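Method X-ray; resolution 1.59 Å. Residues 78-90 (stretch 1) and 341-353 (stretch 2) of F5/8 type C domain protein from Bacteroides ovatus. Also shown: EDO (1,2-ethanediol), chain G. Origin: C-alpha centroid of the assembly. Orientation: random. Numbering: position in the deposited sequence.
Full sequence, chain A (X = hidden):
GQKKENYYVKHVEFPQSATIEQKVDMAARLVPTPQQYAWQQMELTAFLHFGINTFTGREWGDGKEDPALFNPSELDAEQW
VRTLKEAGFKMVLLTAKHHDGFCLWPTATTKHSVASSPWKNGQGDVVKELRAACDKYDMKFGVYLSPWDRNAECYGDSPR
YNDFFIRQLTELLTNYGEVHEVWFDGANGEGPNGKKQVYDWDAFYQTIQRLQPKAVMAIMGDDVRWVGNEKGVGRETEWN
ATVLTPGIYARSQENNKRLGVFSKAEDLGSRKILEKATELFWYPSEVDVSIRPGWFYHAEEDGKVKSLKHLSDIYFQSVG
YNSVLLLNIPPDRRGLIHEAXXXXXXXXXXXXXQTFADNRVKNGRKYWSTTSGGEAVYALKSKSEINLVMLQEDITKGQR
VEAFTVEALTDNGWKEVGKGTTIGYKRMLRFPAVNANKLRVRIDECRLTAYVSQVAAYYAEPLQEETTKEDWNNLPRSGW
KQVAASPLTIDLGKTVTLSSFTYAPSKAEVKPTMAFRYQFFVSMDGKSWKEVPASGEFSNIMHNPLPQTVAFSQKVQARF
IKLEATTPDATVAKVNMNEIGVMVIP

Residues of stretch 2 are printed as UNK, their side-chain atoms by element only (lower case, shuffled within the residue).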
# COMPACT_ATOMS: atom_id res chain seq x y z
N GLU A 78 13.43 8.29 19.04
CA GLU A 78 12.97 7.21 19.93
C GLU A 78 11.45 7.08 19.88
O GLU A 78 10.92 5.98 19.93
CB GLU A 78 13.41 7.34 21.40
CG GLU A 78 14.89 7.32 21.64
CD GLU A 78 15.27 7.18 23.15
OE1 GLU A 78 14.36 6.95 23.96
OE2 GLU A 78 16.46 7.28 23.48
N GLN A 79 10.74 8.21 19.78
CA GLN A 79 9.29 8.20 19.67
C GLN A 79 8.86 7.53 18.38
O GLN A 79 7.93 6.73 18.35
CB GLN A 79 8.72 9.60 19.79
CG GLN A 79 7.21 9.67 19.77
CD GLN A 79 6.57 10.17 18.45
OE1 GLN A 79 7.19 10.22 17.39
NE2 GLN A 79 5.31 10.56 18.56
N TRP A 80 9.59 7.81 17.30
CA TRP A 80 9.33 7.14 16.05
C TRP A 80 9.48 5.60 16.19
O TRP A 80 8.61 4.84 15.80
CB TRP A 80 10.23 7.59 14.89
CG TRP A 80 10.38 9.04 14.65
CD1 TRP A 80 9.68 10.05 15.22
CD2 TRP A 80 11.30 9.64 13.76
NE1 TRP A 80 10.12 11.26 14.72
CE2 TRP A 80 11.14 11.02 13.85
CE3 TRP A 80 12.27 9.14 12.88
CZ2 TRP A 80 11.91 11.92 13.13
CZ3 TRP A 80 13.03 10.05 12.18
CH2 TRP A 80 12.83 11.42 12.30
N VAL A 81 10.65 5.18 16.65
CA VAL A 81 10.98 3.77 16.63
C VAL A 81 10.16 3.02 17.65
O VAL A 81 9.71 1.89 17.38
CB VAL A 81 12.47 3.51 16.79
CG1 VAL A 81 12.74 2.04 16.84
CG2 VAL A 81 13.28 4.14 15.65
N ARG A 82 9.92 3.60 18.82
CA ARG A 82 9.09 2.93 19.83
C ARG A 82 7.67 2.68 19.26
O ARG A 82 7.09 1.60 19.38
CB ARG A 82 8.98 3.75 21.11
CG ARG A 82 8.14 3.09 22.24
CD ARG A 82 8.05 3.95 23.53
NE ARG A 82 7.51 5.29 23.31
CZ ARG A 82 8.21 6.43 23.25
NH1 ARG A 82 9.54 6.48 23.34
NH2 ARG A 82 7.55 7.57 23.04
N THR A 83 7.12 3.73 18.65
CA THR A 83 5.81 3.66 18.04
C THR A 83 5.77 2.53 17.00
O THR A 83 4.86 1.68 17.02
CB THR A 83 5.46 4.96 17.39
OG1 THR A 83 5.35 5.97 18.40
CG2 THR A 83 4.14 4.88 16.62
N LEU A 84 6.77 2.51 16.14
CA LEU A 84 6.78 1.56 15.03
C LEU A 84 7.09 0.12 15.48
O LEU A 84 6.55 -0.84 14.94
CB LEU A 84 7.78 2.05 13.97
CG LEU A 84 7.29 3.39 13.34
CD1 LEU A 84 8.38 3.98 12.47
CD2 LEU A 84 6.00 3.20 12.52
N LYS A 85 7.93 -0.02 16.51
CA LYS A 85 8.18 -1.34 17.11
C LYS A 85 6.91 -1.90 17.69
O LYS A 85 6.53 -3.05 17.37
CB LYS A 85 9.25 -1.22 18.16
CG LYS A 85 9.68 -2.51 18.79
CD LYS A 85 10.75 -3.20 17.95
CE LYS A 85 11.27 -4.47 18.73
NZ LYS A 85 12.23 -5.13 17.79
N GLU A 86 6.23 -1.09 18.48
CA GLU A 86 4.99 -1.48 19.11
C GLU A 86 3.89 -1.78 18.09
O GLU A 86 3.07 -2.65 18.32
CB GLU A 86 4.48 -0.42 20.06
CG GLU A 86 5.28 -0.26 21.40
CD GLU A 86 4.87 0.99 22.21
OE1 GLU A 86 3.93 1.74 21.82
OE2 GLU A 86 5.54 1.24 23.24
N ALA A 87 3.91 -1.09 16.97
CA ALA A 87 2.96 -1.33 15.87
C ALA A 87 3.27 -2.50 14.97
O ALA A 87 2.51 -2.78 14.08
CB ALA A 87 2.83 -0.06 15.02
N GLY A 88 4.36 -3.20 15.19
CA GLY A 88 4.67 -4.41 14.52
C GLY A 88 5.64 -4.37 13.37
O GLY A 88 5.83 -5.40 12.70
N PHE A 89 6.23 -3.22 13.08
CA PHE A 89 7.17 -3.10 11.98
C PHE A 89 8.51 -3.73 12.27
O PHE A 89 8.96 -3.72 13.43
CB PHE A 89 7.34 -1.62 11.57
CG PHE A 89 6.08 -1.02 11.07
CD1 PHE A 89 5.67 -1.23 9.77
CD2 PHE A 89 5.23 -0.38 11.91
CE1 PHE A 89 4.50 -0.75 9.32
CE2 PHE A 89 4.00 0.11 11.47
CZ PHE A 89 3.64 -0.07 10.16
N LYS A 90 9.12 -4.26 11.23
CA LYS A 90 10.38 -4.99 11.36
C LYS A 90 11.60 -4.25 10.84
O LYS A 90 12.71 -4.73 10.99
CB LYS A 90 10.30 -6.40 10.72
CG LYS A 90 9.24 -7.25 11.31
CD LYS A 90 9.43 -7.58 12.79
CE LYS A 90 8.39 -8.61 13.22
NZ LYS A 90 8.67 -9.23 14.54
N UNK A 341 -1.81 9.38 13.48
CA UNK A 341 -1.06 8.21 12.92
C UNK A 341 -0.79 7.19 14.02
O UNK A 341 -0.97 5.99 13.81
o UNK A 341 -0.70 10.88 11.56
c UNK A 341 0.06 9.88 11.28
o UNK A 341 0.68 9.83 10.20
c UNK A 341 0.23 8.65 12.28
N UNK A 342 -0.39 7.65 15.21
CA UNK A 342 -0.13 6.74 16.33
C UNK A 342 -1.36 5.92 16.67
O UNK A 342 -1.30 4.69 16.78
c UNK A 342 0.36 6.54 18.77
c UNK A 342 1.76 8.08 17.36
c UNK A 342 2.18 9.10 18.39
c UNK A 342 0.36 7.49 17.57
N UNK A 343 -2.49 6.59 16.80
CA UNK A 343 -3.70 5.91 17.18
C UNK A 343 -4.09 4.88 16.11
O UNK A 343 -4.50 3.78 16.45
c UNK A 343 -6.08 6.33 18.00
c UNK A 343 -4.84 6.91 17.37
c UNK A 343 -7.09 7.41 18.24
n UNK A 343 -9.19 7.84 19.38
c UNK A 343 -8.36 6.80 18.78
N UNK A 344 -4.00 5.28 14.85
CA UNK A 344 -4.37 4.39 13.78
C UNK A 344 -3.39 3.17 13.64
O UNK A 344 -3.84 2.04 13.37
n UNK A 344 -7.57 5.97 10.51
n UNK A 344 -8.72 6.07 12.52
c UNK A 344 -7.83 5.45 11.71
n UNK A 344 -7.24 4.36 12.16
c UNK A 344 -4.49 5.16 12.46
c UNK A 344 -4.89 4.30 11.29
c UNK A 344 -6.25 3.58 11.42
N UNK A 345 -2.12 3.39 13.88
CA UNK A 345 -1.15 2.31 13.89
C UNK A 345 -1.41 1.31 14.99
O UNK A 345 -1.27 0.11 14.78
c UNK A 345 0.28 2.83 14.00
c UNK A 345 0.82 3.53 12.74
c UNK A 345 2.17 4.13 13.01
c UNK A 345 0.90 2.53 11.57
N UNK A 346 -1.80 1.82 16.17
CA UNK A 346 -2.17 0.96 17.29
C UNK A 346 -3.41 0.13 16.95
O UNK A 346 -3.46 -1.07 17.22
c UNK A 346 -0.07 3.70 20.90
c UNK A 346 -1.18 2.38 19.09
c UNK A 346 -1.38 3.17 20.39
n UNK A 346 -0.32 4.79 21.87
c UNK A 346 -2.46 1.77 18.55
N UNK A 347 -4.40 0.79 16.38
CA UNK A 347 -5.62 0.09 15.92
C UNK A 347 -5.30 -1.02 14.92
O UNK A 347 -5.89 -2.09 14.98
o UNK A 347 -8.17 3.20 14.49
o UNK A 347 -8.63 3.91 16.57
c UNK A 347 -7.28 1.95 16.38
c UNK A 347 -6.62 1.04 15.32
c UNK A 347 -8.07 3.11 15.76
N UNK A 348 -4.39 -0.73 14.00
CA UNK A 348 -4.02 -1.67 12.96
C UNK A 348 -3.27 -2.84 13.58
O UNK A 348 -3.52 -4.00 13.26
c UNK A 348 -1.06 -1.90 8.98
c UNK A 348 -1.81 -2.92 8.38
c UNK A 348 -3.48 -2.68 10.11
c UNK A 348 -1.55 -1.25 10.10
c UNK A 348 -3.03 -3.29 8.97
c UNK A 348 -2.74 -1.66 10.72
c UNK A 348 -3.23 -0.89 11.93
N UNK A 349 -2.34 -2.53 14.49
CA UNK A 349 -1.58 -3.58 15.17
C UNK A 349 -2.52 -4.44 16.03
O UNK A 349 -2.39 -5.65 16.05
c UNK A 349 -0.46 -2.99 16.05
N UNK A 350 -3.46 -3.83 16.73
CA UNK A 350 -4.38 -4.59 17.56
C UNK A 350 -5.25 -5.50 16.69
O UNK A 350 -5.52 -6.65 17.04
c UNK A 350 -5.28 -3.67 18.38
c UNK A 350 -4.56 -2.97 19.51
o UNK A 350 -5.17 -2.03 20.05
o UNK A 350 -3.42 -3.30 19.87
N UNK A 351 -5.69 -4.99 15.53
CA UNK A 351 -6.49 -5.80 14.61
C UNK A 351 -5.74 -7.04 14.09
O UNK A 351 -6.27 -8.14 14.08
c UNK A 351 -7.41 -6.19 11.33
c UNK A 351 -9.46 -7.28 10.88
c UNK A 351 -8.19 -6.95 10.50
o UNK A 351 -10.30 -8.07 10.05
c UNK A 351 -7.88 -5.73 12.55
c UNK A 351 -9.95 -6.84 12.09
c UNK A 351 -7.01 -4.96 13.48
c UNK A 351 -9.15 -6.06 12.92
N UNK A 352 -4.52 -6.83 13.65
CA UNK A 352 -3.68 -7.97 13.20
C UNK A 352 -3.44 -8.94 14.35
O UNK A 352 -3.51 -10.14 14.13
c UNK A 352 -2.57 -6.61 11.39
n UNK A 352 1.17 -5.03 12.83
c UNK A 352 -2.40 -7.49 12.64
n UNK A 352 -0.17 -6.24 11.46
c UNK A 352 -1.32 -6.52 10.59
n UNK A 352 -0.42 -3.97 11.55
c UNK A 352 0.16 -5.08 11.97
N UNK A 353 -3.13 -8.43 15.53
CA UNK A 353 -2.86 -9.32 16.65
C UNK A 353 -4.09 -10.20 16.95
O UNK A 353 -3.96 -11.40 17.16
c UNK A 353 -1.94 -9.54 19.12
c UNK A 353 -3.05 -10.23 19.98
c UNK A 353 -2.42 -8.57 17.93
o UNK A 353 -2.83 -11.34 20.54
n UNK A 353 -4.21 -9.61 20.10
C1 EDO G . 0.57 -10.30 13.01
O1 EDO G . 0.08 -9.41 14.02
C2 EDO G . 0.60 -9.52 11.69
O2 EDO G . 1.53 -8.43 11.71
O HOH W 1 0.39 -1.45 12.92

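Position 341 carries two side-chain carbons, the second bearing two oxygens; its CA-to-CB bond points toward stretch 1, but it makes no contact with it. This is Asp-341. At 342 four carbons fork at the first, with one arm two carbons long, the pattern of isoleucine. The end of that longer arm, CD1 of Ile-342, lies 3.5 Å from NE2 of Gln-79, while its CG1 packs 4.1 Å from CG2 of Thr-83.

Position 343 has four carbons in a row ending in nitrogen, extended and out of reach: Lys-343. At 344 three carbons, a nitrogen and a carbon carrying two more nitrogens define Arg-344, also out of reach. Position 345 has four carbons forked at the second and its CA-to-CB bond points toward stretch 1, touching a threonine, a leucine, an alanine and a phenylalanine; it is Leu-345. Its CD1 sits 4.0 Å from CD2 of Leu-84, its CD2 meets the ring edge of Phe-89 at CE2, 3.9 Å away, and its CB lies 4.0 Å from CB of Ala-87.

At 346 the CA-to-CB bond points sideways, and a second row of four carbons ends in nitrogen without making a contact with stretch 1; this is Lys-346. Three carbons, the third with two oxygens and out of reach of stretch 1, make 347 Glu-347; its OE1 forms a salt bridge with NE of Arg-344 at 2.8 Å, within its own helix. Position 348, one carbon and a six-carbon ring making no contact, is Phe-348. A single carbon at 349 faces the other stretch 3.6 Å from O of Ala-87: this is Ala-349, and the CA atoms of Ala-87 and Ala-349 come within 5.1 Å.

Position 350 has two carbons and two oxygens, Asp-350, and 351 has one carbon and a six-carbon ring bearing an oxygen, Tyr-351; neither touches stretch 1. At 352 three carbons, a nitrogen and a carbon with two nitrogens reach O of Ala-87 and CA of Gly-88. In Arg-352, NH2 donates a hydrogen bond to O of Ala-87 (2.9 Å), and NE donates one to O2 of the ethanediol (2.8 Å). Position 353, three carbons ending in one oxygen and one nitrogen, is Gln-353, out of reach.

The helix axes run at 25° in the same sense, and the stretches bury 410 Å², both sides summed. Leu-345 supplies the apolar centre, and the guanidinium of Arg-352 binds O of Ala-87, just before Gly-88, the first residue to leave helical phi/psi. Gly-88 has positive phi in a Schellman motif; a CB would clash with NH2 of Arg-352. One water donates to O of Ala-87 and O of Leu-345 and accepts from NH1 of Arg-352.

Stretch 2, residues 341-353: DIKRLKEFADYRQ
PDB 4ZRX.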